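Local structure of possible TctC subunit of the Tripartite Tricarboxylate Transport(TTT) Family (Rhodopseudomonas palustris, 6HKE) at residues A70-H84 against V235-P248. The protein probably serves as the periplasmic substrate-binding component of a tripartite tricarboxylate transporter, capturing malate for uptake. The protein carries 2 engineered substitutions. Residues are numbered along the deposited sequence; the frame is centred on the assembly and turned at random.
With MLT (D-malate), chain D; LMR ((2S)-2-hydroxybutanedioic acid), chain E.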
loop_
_atom_site.group_PDB
_atom_site.type_symbol
_atom_site.label_atom_id
_atom_site.label_comp_id
_atom_site.label_asym_id
_atom_site.label_seq_id
_atom_site.Cartn_x
_atom_site.Cartn_y
_atom_site.Cartn_z
ATOM N N ALA A 70 23.800 -4.314 -1.714
ATOM C CA ALA A 70 24.540 -5.494 -1.217
ATOM C C ALA A 70 23.551 -6.504 -0.637
ATOM O O ALA A 70 22.736 -6.143 0.205
ATOM C CB ALA A 70 25.550 -5.042 -0.190
ATOM N N PRO A 71 23.522 -7.773 -1.110
ATOM C CA PRO A 71 22.642 -8.795 -0.532
ATOM C C PRO A 71 23.119 -9.356 0.816
ATOM O O PRO A 71 23.212 -10.552 0.952
ATOM C CB PRO A 71 22.644 -9.894 -1.606
ATOM C CG PRO A 71 23.988 -9.775 -2.249
ATOM C CD PRO A 71 24.270 -8.282 -2.270
ATOM N N ASP A 72 23.367 -8.484 1.791
ATOM C CA ASP A 72 23.921 -8.870 3.120
ATOM C C ASP A 72 22.813 -8.779 4.176
ATOM O O ASP A 72 23.064 -9.151 5.318
ATOM C CB ASP A 72 25.166 -8.048 3.467
ATOM C CG ASP A 72 24.955 -6.541 3.559
ATOM O OD1 ASP A 72 23.796 -6.095 3.454
ATOM O OD2 ASP A 72 25.961 -5.822 3.763
ATOM N N GLY A 73 21.619 -8.321 3.802
ATOM C CA GLY A 73 20.483 -8.211 4.728
ATOM C C GLY A 73 20.412 -6.868 5.432
ATOM O O GLY A 73 19.397 -6.632 6.094
ATOM N N HIS A 74 21.412 -5.996 5.290
ATOM C CA HIS A 74 21.454 -4.689 5.994
ATOM C C HIS A 74 20.667 -3.624 5.212
ATOM O O HIS A 74 20.413 -2.568 5.805
ATOM C CB HIS A 74 22.903 -4.304 6.303
ATOM C CG HIS A 74 23.497 -5.156 7.375
ATOM N ND1 HIS A 74 24.237 -6.298 7.094
ATOM C CD2 HIS A 74 23.433 -5.066 8.727
ATOM C CE1 HIS A 74 24.628 -6.854 8.235
ATOM N NE2 HIS A 74 24.144 -6.118 9.253
ATOM N N THR A 75 20.286 -3.888 3.952
ATOM C CA THR A 75 19.480 -2.962 3.104
ATOM C C THR A 75 18.238 -3.693 2.597
ATOM O O THR A 75 18.373 -4.587 1.763
ATOM C CB THR A 75 20.294 -2.368 1.949
ATOM O OG1 THR A 75 21.464 -1.760 2.489
ATOM C CG2 THR A 75 19.530 -1.310 1.192
ATOM N N LEU A 76 17.075 -3.306 3.109
ATOM C CA LEU A 76 15.780 -3.959 2.821
ATOM C C LEU A 76 14.830 -2.935 2.207
ATOM O O LEU A 76 15.080 -1.734 2.345
ATOM C CB LEU A 76 15.240 -4.537 4.132
ATOM C CG LEU A 76 16.171 -5.523 4.837
ATOM C CD1 LEU A 76 15.576 -5.973 6.169
ATOM C CD2 LEU A 76 16.442 -6.728 3.941
ATOM N N ILE A 77 13.801 -3.413 1.512
ATOM C CA ILE A 77 12.755 -2.551 0.898
ATOM C C ILE A 77 11.403 -3.033 1.417
ATOM O O ILE A 77 11.163 -4.253 1.461
ATOM C CB ILE A 77 12.849 -2.543 -0.652
ATOM C CG1 ILE A 77 11.777 -1.666 -1.308
ATOM C CG2 ILE A 77 12.819 -3.941 -1.263
ATOM C CD1 ILE A 77 12.034 -0.209 -1.192
ATOM N N VAL A 78 10.570 -2.088 1.843
ATOM C CA VAL A 78 9.111 -2.304 1.989
ATOM C C VAL A 78 8.488 -2.149 0.608
ATOM O O VAL A 78 8.642 -1.074 -0.007
ATOM C CB VAL A 78 8.481 -1.342 2.996
ATOM C CG1 VAL A 78 6.998 -1.623 3.138
ATOM C CG2 VAL A 78 9.175 -1.430 4.343
ATOM N N GLY A 79 7.840 -3.205 0.136
ATOM C CA GLY A 79 7.052 -3.185 -1.097
ATOM C C GLY A 79 5.596 -3.467 -0.793
ATOM O O GLY A 79 5.277 -3.918 0.318
ATOM N N HIS A 80 4.725 -3.229 -1.752
ATOM C CA HIS A 80 3.283 -3.490 -1.567
ATOM C C HIS A 80 2.666 -3.850 -2.916
ATOM O O HIS A 80 3.425 -3.979 -3.906
ATOM C CB HIS A 80 2.646 -2.313 -0.828
ATOM C CG HIS A 80 2.697 -1.004 -1.533
ATOM N ND1 HIS A 80 2.800 -0.903 -2.894
ATOM C CD2 HIS A 80 2.548 0.248 -1.054
ATOM C CE1 HIS A 80 2.747 0.373 -3.242
ATOM N NE2 HIS A 80 2.595 1.111 -2.114
ATOM N N LEU A 81 1.347 -3.990 -2.922
ATOM C CA LEU A 81 0.549 -4.396 -4.099
ATOM C C LEU A 81 0.944 -3.565 -5.325
ATOM O O LEU A 81 0.846 -4.117 -6.425
ATOM C CB LEU A 81 -0.936 -4.251 -3.751
ATOM C CG LEU A 81 -1.910 -4.284 -4.929
ATOM C CD1 LEU A 81 -3.252 -4.849 -4.491
ATOM C CD2 LEU A 81 -2.099 -2.885 -5.498
ATOM N N GLY A 82 1.349 -2.299 -5.151
ATOM C CA GLY A 82 1.796 -1.427 -6.257
ATOM C C GLY A 82 3.223 -1.733 -6.699
ATOM O O GLY A 82 3.431 -2.162 -7.837
ATOM N N THR A 83 4.208 -1.524 -5.832
ATOM C CA THR A 83 5.634 -1.498 -6.233
ATOM C C THR A 83 6.054 -2.894 -6.681
ATOM O O THR A 83 6.956 -2.979 -7.529
ATOM C CB THR A 83 6.505 -1.009 -5.082
ATOM O OG1 THR A 83 6.314 -1.927 -4.005
ATOM C CG2 THR A 83 6.143 0.396 -4.670
ATOM N N HIS A 84 5.419 -3.934 -6.121
ATOM C CA HIS A 84 5.827 -5.346 -6.298
ATOM C C HIS A 84 4.677 -6.171 -6.863
ATOM O O HIS A 84 4.665 -7.393 -6.613
ATOM C CB HIS A 84 6.347 -5.905 -4.975
ATOM C CG HIS A 84 7.713 -5.412 -4.662
ATOM N ND1 HIS A 84 7.949 -4.116 -4.288
ATOM C CD2 HIS A 84 8.912 -6.032 -4.717
ATOM C CE1 HIS A 84 9.250 -3.956 -4.114
ATOM N NE2 HIS A 84 9.870 -5.128 -4.371
ATOM N N VAL A 235 -9.669 -4.461 -3.900
ATOM C CA VAL A 235 -8.205 -4.269 -3.801
ATOM C C VAL A 235 -7.823 -4.608 -2.359
ATOM O O VAL A 235 -8.262 -3.896 -1.420
ATOM C CB VAL A 235 -7.801 -2.846 -4.234
ATOM C CG1 VAL A 235 -6.304 -2.644 -4.147
ATOM C CG2 VAL A 235 -8.289 -2.518 -5.637
ATOM N N GLY A 236 -7.122 -5.725 -2.187
ATOM C CA GLY A 236 -6.479 -6.106 -0.920
ATOM C C GLY A 236 -5.034 -5.682 -0.992
ATOM O O GLY A 236 -4.289 -6.294 -1.801
ATOM N N ALA A 237 -4.682 -4.610 -0.280
ATOM C CA ALA A 237 -3.337 -4.012 -0.319
ATOM C C ALA A 237 -2.461 -4.727 0.701
ATOM O O ALA A 237 -2.549 -4.422 1.888
ATOM C CB ALA A 237 -3.409 -2.531 -0.047
ATOM N N TRP A 238 -1.628 -5.643 0.242
ATOM C CA TRP A 238 -0.597 -6.290 1.084
ATOM C C TRP A 238 0.628 -5.383 1.074
ATOM O O TRP A 238 0.877 -4.680 0.058
ATOM C CB TRP A 238 -0.282 -7.708 0.604
ATOM C CG TRP A 238 -0.025 -7.821 -0.865
ATOM C CD1 TRP A 238 -0.929 -8.125 -1.840
ATOM C CD2 TRP A 238 1.244 -7.662 -1.522
ATOM N NE1 TRP A 238 -0.310 -8.152 -3.063
ATOM C CE2 TRP A 238 1.024 -7.874 -2.897
ATOM C CE3 TRP A 238 2.534 -7.351 -1.083
ATOM C CZ2 TRP A 238 2.042 -7.754 -3.839
ATOM C CZ3 TRP A 238 3.551 -7.279 -2.005
ATOM C CH2 TRP A 238 3.304 -7.473 -3.369
ATOM N N THR A 239 1.330 -5.358 2.195
ATOM C CA THR A 239 2.641 -4.688 2.322
ATOM C C THR A 239 3.646 -5.760 2.737
ATOM O O THR A 239 3.296 -6.584 3.589
ATOM C CB THR A 239 2.494 -3.485 3.253
ATOM O OG1 THR A 239 1.748 -2.527 2.494
ATOM C CG2 THR A 239 3.815 -2.920 3.730
ATOM N N GLY A 240 4.845 -5.726 2.156
ATOM C CA GLY A 240 5.869 -6.755 2.366
ATOM C C GLY A 240 7.244 -6.176 2.630
ATOM O O GLY A 240 7.549 -5.048 2.142
ATOM N N LEU A 241 8.057 -6.964 3.339
ATOM C CA LEU A 241 9.511 -6.738 3.534
ATOM C C LEU A 241 10.258 -7.667 2.573
ATOM O O LEU A 241 9.994 -8.872 2.607
ATOM C CB LEU A 241 9.860 -7.006 5.000
ATOM C CG LEU A 241 11.286 -6.656 5.409
ATOM C CD1 LEU A 241 11.578 -5.169 5.217
ATOM C CD2 LEU A 241 11.522 -7.073 6.851
ATOM N N PHE A 242 11.105 -7.097 1.712
ATOM C CA PHE A 242 11.973 -7.805 0.733
ATOM C C PHE A 242 13.442 -7.400 0.922
ATOM O O PHE A 242 13.713 -6.299 1.431
ATOM C CB PHE A 242 11.589 -7.431 -0.699
ATOM C CG PHE A 242 10.136 -7.610 -1.056
ATOM C CD1 PHE A 242 9.171 -6.749 -0.557
ATOM C CD2 PHE A 242 9.741 -8.613 -1.921
ATOM C CE1 PHE A 242 7.837 -6.901 -0.909
ATOM C CE2 PHE A 242 8.412 -8.747 -2.285
ATOM C CZ PHE A 242 7.463 -7.896 -1.776
ATOM N N ALA A 243 14.343 -8.283 0.480
ATOM C CA ALA A 243 15.810 -8.121 0.495
ATOM C C ALA A 243 16.298 -8.182 -0.944
ATOM O O ALA A 243 15.563 -8.635 -1.828
ATOM C CB ALA A 243 16.458 -9.192 1.340
ATOM N N PRO A 244 17.535 -7.715 -1.228
ATOM C CA PRO A 244 18.107 -7.850 -2.564
ATOM C C PRO A 244 18.149 -9.340 -2.897
ATOM O O PRO A 244 18.219 -10.137 -1.971
ATOM C CB PRO A 244 19.483 -7.178 -2.449
ATOM C CG PRO A 244 19.317 -6.220 -1.291
ATOM C CD PRO A 244 18.424 -6.966 -0.322
ATOM N N ARG A 245 18.040 -9.679 -4.182
ATOM C CA ARG A 245 18.045 -11.094 -4.619
ATOM C C ARG A 245 19.394 -11.677 -4.202
ATOM O O ARG A 245 20.375 -10.943 -4.235
ATOM C CB ARG A 245 17.769 -11.201 -6.117
ATOM C CG ARG A 245 17.383 -12.602 -6.566
ATOM C CD ARG A 245 16.188 -13.170 -5.826
ATOM N NE ARG A 245 15.722 -14.406 -6.444
ATOM C CZ ARG A 245 14.507 -14.927 -6.295
ATOM N NH1 ARG A 245 13.607 -14.336 -5.523
ATOM N NH2 ARG A 245 14.191 -16.050 -6.923
ATOM N N GLY A 246 19.409 -12.902 -3.694
ATOM C CA GLY A 246 20.652 -13.564 -3.245
ATOM C C GLY A 246 20.981 -13.317 -1.780
ATOM O O GLY A 246 22.053 -13.767 -1.364
ATOM N N THR A 247 20.118 -12.635 -1.020
ATOM C CA THR A 247 20.297 -12.469 0.444
ATOM C C THR A 247 20.202 -13.874 1.035
ATOM O O THR A 247 19.227 -14.581 0.774
ATOM C CB THR A 247 19.308 -11.481 1.079
ATOM O OG1 THR A 247 19.449 -10.187 0.494
ATOM C CG2 THR A 247 19.520 -11.329 2.571
ATOM N N PRO A 248 21.253 -14.337 1.752
ATOM C CA PRO A 248 21.298 -15.701 2.268
ATOM C C PRO A 248 20.041 -16.056 3.067
ATOM O O PRO A 248 19.543 -15.200 3.821
ATOM C CB PRO A 248 22.556 -15.674 3.148
ATOM C CG PRO A 248 23.459 -14.681 2.453
ATOM C CD PRO A 248 22.493 -13.592 2.044
HETATM C C1 MLT D . 0.708 3.991 -2.224
HETATM O O1 MLT D . 0.982 2.936 -2.837
HETATM O O2 MLT D . -0.269 4.692 -2.573
HETATM C C2 MLT D . 1.605 4.418 -1.084
HETATM O O3 MLT D . 1.894 3.423 -0.081
HETATM C C3 MLT D . 0.998 5.530 -0.281
HETATM C C4 MLT D . 2.055 5.833 0.748
HETATM O O4 MLT D . 2.518 4.904 1.464
HETATM O O5 MLT D . 2.440 7.019 0.796
HETATM C C1 LMR E . 0.410 4.118 -2.240
HETATM O O1A LMR E . 1.274 3.430 -2.805
HETATM O O1B LMR E . -0.691 4.444 -2.757
HETATM C C2 LMR E . 0.705 4.582 -0.805
HETATM O O2 LMR E . 1.123 3.545 0.076
HETATM C C3 LMR E . 1.778 5.674 -0.746
HETATM C C4 LMR E . 2.174 5.825 0.713
HETATM O O4A LMR E . 1.907 6.903 1.276
HETATM O O4B LMR E . 2.710 4.849 1.294
#
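Strand 75-80, which ends at H80 of the malate pocket, pairs antiparallel with strand 236-244, their short axes 4.4 Å apart at 157°. I77 with F242 and G79 with G240 are hydrogen-bonded pairs, each exchanging two N-H...O bonds; past the last of them, L81 N still reaches W238 O in a bent bond (3.1 Å). On one face the imidazole of H84 lies over the F242 phenyl in a face-to-face stack, centroids 4.1 Å apart and planes 23° from parallel, with H84 CD2 above the phenyl centre. G79 borders this stack, its CA 3.8 Å from F242 CE1. With chi1 at 49°, W238 CG stays near both backbone N and C, which carries the indole along the turn after the strand; there L81 CA lies over its six-membered ring in a CH-pi contact, 4.0 Å from the centroid. W238 NE1 is hydrogen-bonded to E297 OE2. A leucine in place of W238 would probably leave L81 CA without its aromatic floor and E297 without its indole partner. H80 ND1 accepts from G82 N, while NE2 donates to O1A of (S)-malate (2.8 Å) and, weakly, to O1 of the D-malate modelled in the same place; the backbone N-H of H80 bonds T83 OG1, forming a capping box. Helix 287-305 packs on W238 and F242, helix 61-67 on I77 and H84, helix 29-45 on V78 and L241; strands 18-22 and 102-118 flank the pair.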